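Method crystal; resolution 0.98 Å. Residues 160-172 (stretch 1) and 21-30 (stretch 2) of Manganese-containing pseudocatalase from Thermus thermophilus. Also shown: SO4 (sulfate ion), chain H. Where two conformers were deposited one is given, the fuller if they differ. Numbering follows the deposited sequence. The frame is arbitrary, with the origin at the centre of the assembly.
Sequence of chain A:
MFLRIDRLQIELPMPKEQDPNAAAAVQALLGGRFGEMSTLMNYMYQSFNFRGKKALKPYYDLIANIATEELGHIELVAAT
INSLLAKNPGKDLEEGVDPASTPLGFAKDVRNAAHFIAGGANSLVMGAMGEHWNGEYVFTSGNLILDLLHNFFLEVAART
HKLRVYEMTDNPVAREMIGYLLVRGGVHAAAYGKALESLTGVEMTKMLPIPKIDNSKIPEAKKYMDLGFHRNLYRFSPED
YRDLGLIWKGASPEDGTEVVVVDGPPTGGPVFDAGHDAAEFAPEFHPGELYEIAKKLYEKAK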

# COMPACT_ATOMS: atom_id res chain seq x y z
N THR A 160 -13.58 -18.10 -11.38
CA THR A 160 -13.49 -17.31 -12.58
C THR A 160 -12.01 -17.00 -12.91
O THR A 160 -11.57 -17.09 -14.05
CB THR A 160 -14.33 -16.00 -12.42
OG1 THR A 160 -15.67 -16.38 -12.18
CG2 THR A 160 -14.27 -15.19 -13.65
N HIS A 161 -11.23 -16.61 -11.88
CA HIS A 161 -9.81 -16.37 -12.08
C HIS A 161 -9.09 -17.63 -12.53
O HIS A 161 -8.22 -17.59 -13.41
CB HIS A 161 -9.15 -15.76 -10.85
CG HIS A 161 -9.53 -14.34 -10.60
ND1 HIS A 161 -10.65 -13.68 -11.03
CD2 HIS A 161 -8.75 -13.48 -9.93
CE1 HIS A 161 -10.52 -12.39 -10.57
NE2 HIS A 161 -9.36 -12.29 -9.95
N LYS A 162 -9.40 -18.77 -11.90
CA LYS A 162 -8.76 -20.03 -12.31
C LYS A 162 -9.05 -20.35 -13.77
O LYS A 162 -8.16 -20.78 -14.49
CB LYS A 162 -9.14 -21.19 -11.37
CG LYS A 162 -8.55 -21.02 -9.97
CD LYS A 162 -8.30 -22.30 -9.25
CE LYS A 162 -7.69 -22.12 -7.86
NZ LYS A 162 -8.56 -21.40 -6.86
N LEU A 163 -10.31 -20.18 -14.20
CA LEU A 163 -10.68 -20.44 -15.58
C LEU A 163 -9.87 -19.54 -16.54
O LEU A 163 -9.40 -19.99 -17.59
CB LEU A 163 -12.16 -20.22 -15.80
CG LEU A 163 -13.08 -21.29 -15.19
CD1 LEU A 163 -14.51 -20.75 -15.10
CD2 LEU A 163 -13.05 -22.56 -16.01
N ARG A 164 -9.78 -18.25 -16.20
CA ARG A 164 -9.07 -17.33 -17.10
C ARG A 164 -7.58 -17.66 -17.18
O ARG A 164 -7.01 -17.66 -18.26
CB ARG A 164 -9.31 -15.89 -16.65
CG ARG A 164 -10.76 -15.47 -16.90
CD ARG A 164 -11.10 -14.16 -16.17
NE ARG A 164 -12.47 -13.77 -16.49
CZ ARG A 164 -13.06 -12.70 -15.99
NH1 ARG A 164 -12.51 -12.00 -15.02
NH2 ARG A 164 -14.27 -12.40 -16.43
N VAL A 165 -6.95 -17.99 -16.04
CA VAL A 165 -5.54 -18.36 -16.08
C VAL A 165 -5.38 -19.66 -16.87
O VAL A 165 -4.42 -19.83 -17.64
CB VAL A 165 -4.96 -18.46 -14.67
CG1 VAL A 165 -3.54 -19.04 -14.68
CG2 VAL A 165 -4.92 -17.06 -14.03
N TYR A 166 -6.29 -20.63 -16.71
CA TYR A 166 -6.26 -21.85 -17.49
C TYR A 166 -6.20 -21.55 -18.97
O TYR A 166 -5.50 -22.20 -19.76
CB TYR A 166 -7.51 -22.70 -17.16
CG TYR A 166 -7.56 -24.00 -17.91
CD1 TYR A 166 -8.15 -24.06 -19.14
CD2 TYR A 166 -7.06 -25.19 -17.36
CE1 TYR A 166 -8.22 -25.25 -19.84
CE2 TYR A 166 -7.13 -26.38 -18.04
CZ TYR A 166 -7.70 -26.40 -19.30
OH TYR A 166 -7.81 -27.58 -20.04
N GLU A 167 -6.99 -20.56 -19.41
CA GLU A 167 -7.06 -20.16 -20.80
C GLU A 167 -5.83 -19.42 -21.31
O GLU A 167 -5.71 -19.19 -22.52
CB GLU A 167 -8.32 -19.33 -21.03
CG GLU A 167 -9.60 -20.16 -20.87
CD GLU A 167 -10.79 -19.31 -21.15
OE1 GLU A 167 -10.87 -18.26 -20.39
OE2 GLU A 167 -11.63 -19.56 -22.00
N MET A 168 -4.91 -19.04 -20.39
CA MET A 168 -3.67 -18.39 -20.73
C MET A 168 -2.49 -19.36 -20.82
O MET A 168 -1.48 -19.01 -21.43
CB MET A 168 -3.36 -17.28 -19.67
CG MET A 168 -4.39 -16.18 -19.62
SD MET A 168 -4.27 -15.10 -18.13
CE MET A 168 -2.61 -14.34 -18.36
N THR A 169 -2.56 -20.48 -20.11
CA THR A 169 -1.39 -21.32 -19.84
C THR A 169 -1.68 -22.70 -20.41
O THR A 169 -2.59 -23.35 -19.96
CB THR A 169 -1.05 -21.39 -18.30
OG1 THR A 169 -2.16 -21.87 -17.57
CG2 THR A 169 -0.58 -19.99 -17.78
N ASP A 170 -0.83 -23.20 -21.30
CA ASP A 170 -0.94 -24.52 -21.83
C ASP A 170 -0.09 -25.57 -21.10
O ASP A 170 -0.14 -26.73 -21.46
CB ASP A 170 -0.68 -24.54 -23.35
CG ASP A 170 0.71 -24.16 -23.74
OD1 ASP A 170 1.60 -23.91 -22.87
OD2 ASP A 170 0.98 -24.05 -24.97
N ASN A 171 0.59 -25.18 -20.07
CA ASN A 171 1.50 -26.05 -19.40
C ASN A 171 0.72 -27.12 -18.63
O ASN A 171 -0.12 -26.78 -17.80
CB ASN A 171 2.34 -25.26 -18.36
CG ASN A 171 2.94 -24.03 -18.91
OD1 ASN A 171 2.20 -23.02 -19.03
ND2 ASN A 171 4.19 -24.05 -19.28
N PRO A 172 1.03 -28.41 -18.83
CA PRO A 172 0.28 -29.45 -18.07
C PRO A 172 0.30 -29.27 -16.59
O PRO A 172 -0.68 -29.60 -15.91
CB PRO A 172 0.95 -30.76 -18.54
CG PRO A 172 1.35 -30.43 -19.98
CD PRO A 172 1.86 -29.01 -19.91
S SO4 H . 5.52 -27.49 -20.42
O1 SO4 H . 6.75 -26.85 -20.93
O2 SO4 H . 5.79 -28.91 -20.22
O3 SO4 H . 5.15 -26.88 -19.15
O4 SO4 H . 4.44 -27.32 -21.39
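Stretch 2 (21-30) NAAAAVQALL

Stretch 2 packs against stretch 1 without a single hydrogen bond between them; the contact is made by van der Waals packing, largely of apolar groups. From Asn 21 to Val 26 the backbone is helical, with bonds such as Ala 25 N to Asn 21 O (3.0 Å) and Val 26 N to Ala 22 O (2.9 Å). Farther on the turns tighten: Ala 28 N bonds to Ala 25 O at 3.0 Å and Leu 29 N to Val 26 O at 2.8 Å, a spacing of three residues. The two chains run in opposite directions, so that Ala 22 lies by Thr 169, Ala 25 by Val 165 and Leu 29 by Lys 162, with CA to CA distances of 5.9, 6.4 and 6.6 Å. Small alanines sit at two of these three positions, and a leucine at the third.

Asn 21 opens the stretch outside the contact, its amide leading away to partners elsewhere in the structure. Ala 22 points toward stretch 1, where its CB lies 3.9 Å from Thr 169 CG2 and 3.4 Å from Asn 171 OD1. The latter is a van der Waals approach, since a methyl carbon offers no polar hydrogen; the Asn 171 amide is engaged through ND2, which donates to sulfate O3 at 3.0 Å. Ala 23 points away and Ala 24 is out of reach, as the helical turn dictates.

One turn after Ala 22, Ala 25 again faces stretch 1. Its CB is 3.9 Å from Met 168 CE, 4.3 Å from Thr 169 CG2 and 4.3 Å from Val 165 CG1, so a single methyl meets three side chains, and beside it Val 165 CG2 comes within 3.8 Å of the carbonyl atom Ala 25 O. Val 26 is directed sideways, yet its branched side chain still reaches across, placing CG2 4.0 Å from Val 165 CG1. Gln 27 turns away, and its polar end is hydrogen-bonded elsewhere in the structure.

Ala 28 returns toward stretch 1 with a looser contact, CB to Val 165 CG2 at 4.5 Å. Leu 29 then provides the largest covered area of any residue here. Its longer side chain carries CD2 to 3.9 Å from Val 165 CG2, 3.8 Å from Lys 162 CG and 3.7 Å from His 161 O, so that the end of the leucine touches the helix backbone as well as its side chains. The aliphatic part of Lys 162 suits such a neighbour, while its NZ is bonded elsewhere. Leu 30, out of reach, ends the stretch.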

# COMPACT_ATOMS: atom_id res chain seq x y z
N ASN A 21 6.62 -16.54 -17.55
CA ASN A 21 5.37 -15.81 -17.65
C ASN A 21 4.15 -16.68 -17.27
O ASN A 21 3.16 -16.16 -16.74
CB ASN A 21 5.18 -15.16 -19.01
CG ASN A 21 6.11 -13.97 -19.22
OD1 ASN A 21 6.75 -13.48 -18.26
ND2 ASN A 21 6.12 -13.45 -20.44
N ALA A 22 4.21 -18.00 -17.51
CA ALA A 22 3.16 -18.87 -16.96
C ALA A 22 3.14 -18.78 -15.43
O ALA A 22 2.07 -18.67 -14.82
CB ALA A 22 3.34 -20.29 -17.41
N ALA A 23 4.32 -18.85 -14.81
CA ALA A 23 4.40 -18.73 -13.36
C ALA A 23 3.79 -17.41 -12.88
O ALA A 23 3.10 -17.35 -11.86
CB ALA A 23 5.84 -18.85 -12.90
N ALA A 24 4.10 -16.31 -13.60
CA ALA A 24 3.59 -14.99 -13.22
C ALA A 24 2.08 -14.94 -13.28
O ALA A 24 1.46 -14.27 -12.45
CB ALA A 24 4.21 -13.92 -14.12
N ALA A 25 1.46 -15.62 -14.27
CA ALA A 25 0.01 -15.65 -14.36
C ALA A 25 -0.60 -16.49 -13.21
O ALA A 25 -1.57 -16.11 -12.58
CB ALA A 25 -0.43 -16.21 -15.72
N VAL A 26 0.02 -17.66 -12.98
CA VAL A 26 -0.46 -18.55 -11.92
C VAL A 26 -0.36 -17.88 -10.54
O VAL A 26 -1.15 -18.19 -9.64
CB VAL A 26 0.25 -19.93 -11.99
CG1 VAL A 26 -0.16 -20.81 -10.81
CG2 VAL A 26 -0.11 -20.62 -13.31
N GLN A 27 0.57 -16.92 -10.37
CA GLN A 27 0.59 -16.16 -9.13
C GLN A 27 -0.76 -15.54 -8.78
O GLN A 27 -1.04 -15.38 -7.59
CB GLN A 27 1.67 -15.07 -9.17
CG GLN A 27 3.10 -15.56 -8.98
CD GLN A 27 3.53 -15.93 -7.58
OE1 GLN A 27 4.67 -16.43 -7.40
NE2 GLN A 27 2.71 -15.72 -6.56
N ALA A 28 -1.57 -15.14 -9.77
CA ALA A 28 -2.89 -14.61 -9.41
C ALA A 28 -3.68 -15.56 -8.53
O ALA A 28 -4.49 -15.14 -7.69
CB ALA A 28 -3.73 -14.32 -10.67
N LEU A 29 -3.48 -16.86 -8.76
CA LEU A 29 -4.20 -17.92 -8.07
C LEU A 29 -3.60 -18.24 -6.71
O LEU A 29 -4.16 -19.04 -5.96
CB LEU A 29 -4.24 -19.19 -8.94
CG LEU A 29 -4.69 -18.95 -10.39
CD1 LEU A 29 -4.78 -20.30 -11.11
CD2 LEU A 29 -6.02 -18.19 -10.46
N LEU A 30 -2.46 -17.60 -6.38
CA LEU A 30 -1.80 -17.79 -5.10
C LEU A 30 -2.04 -16.55 -4.22
O LEU A 30 -2.71 -16.61 -3.20
CB LEU A 30 -0.33 -18.10 -5.28
CG LEU A 30 0.45 -18.37 -3.99
CD1 LEU A 30 -0.24 -19.44 -3.10
CD2 LEU A 30 1.87 -18.80 -4.34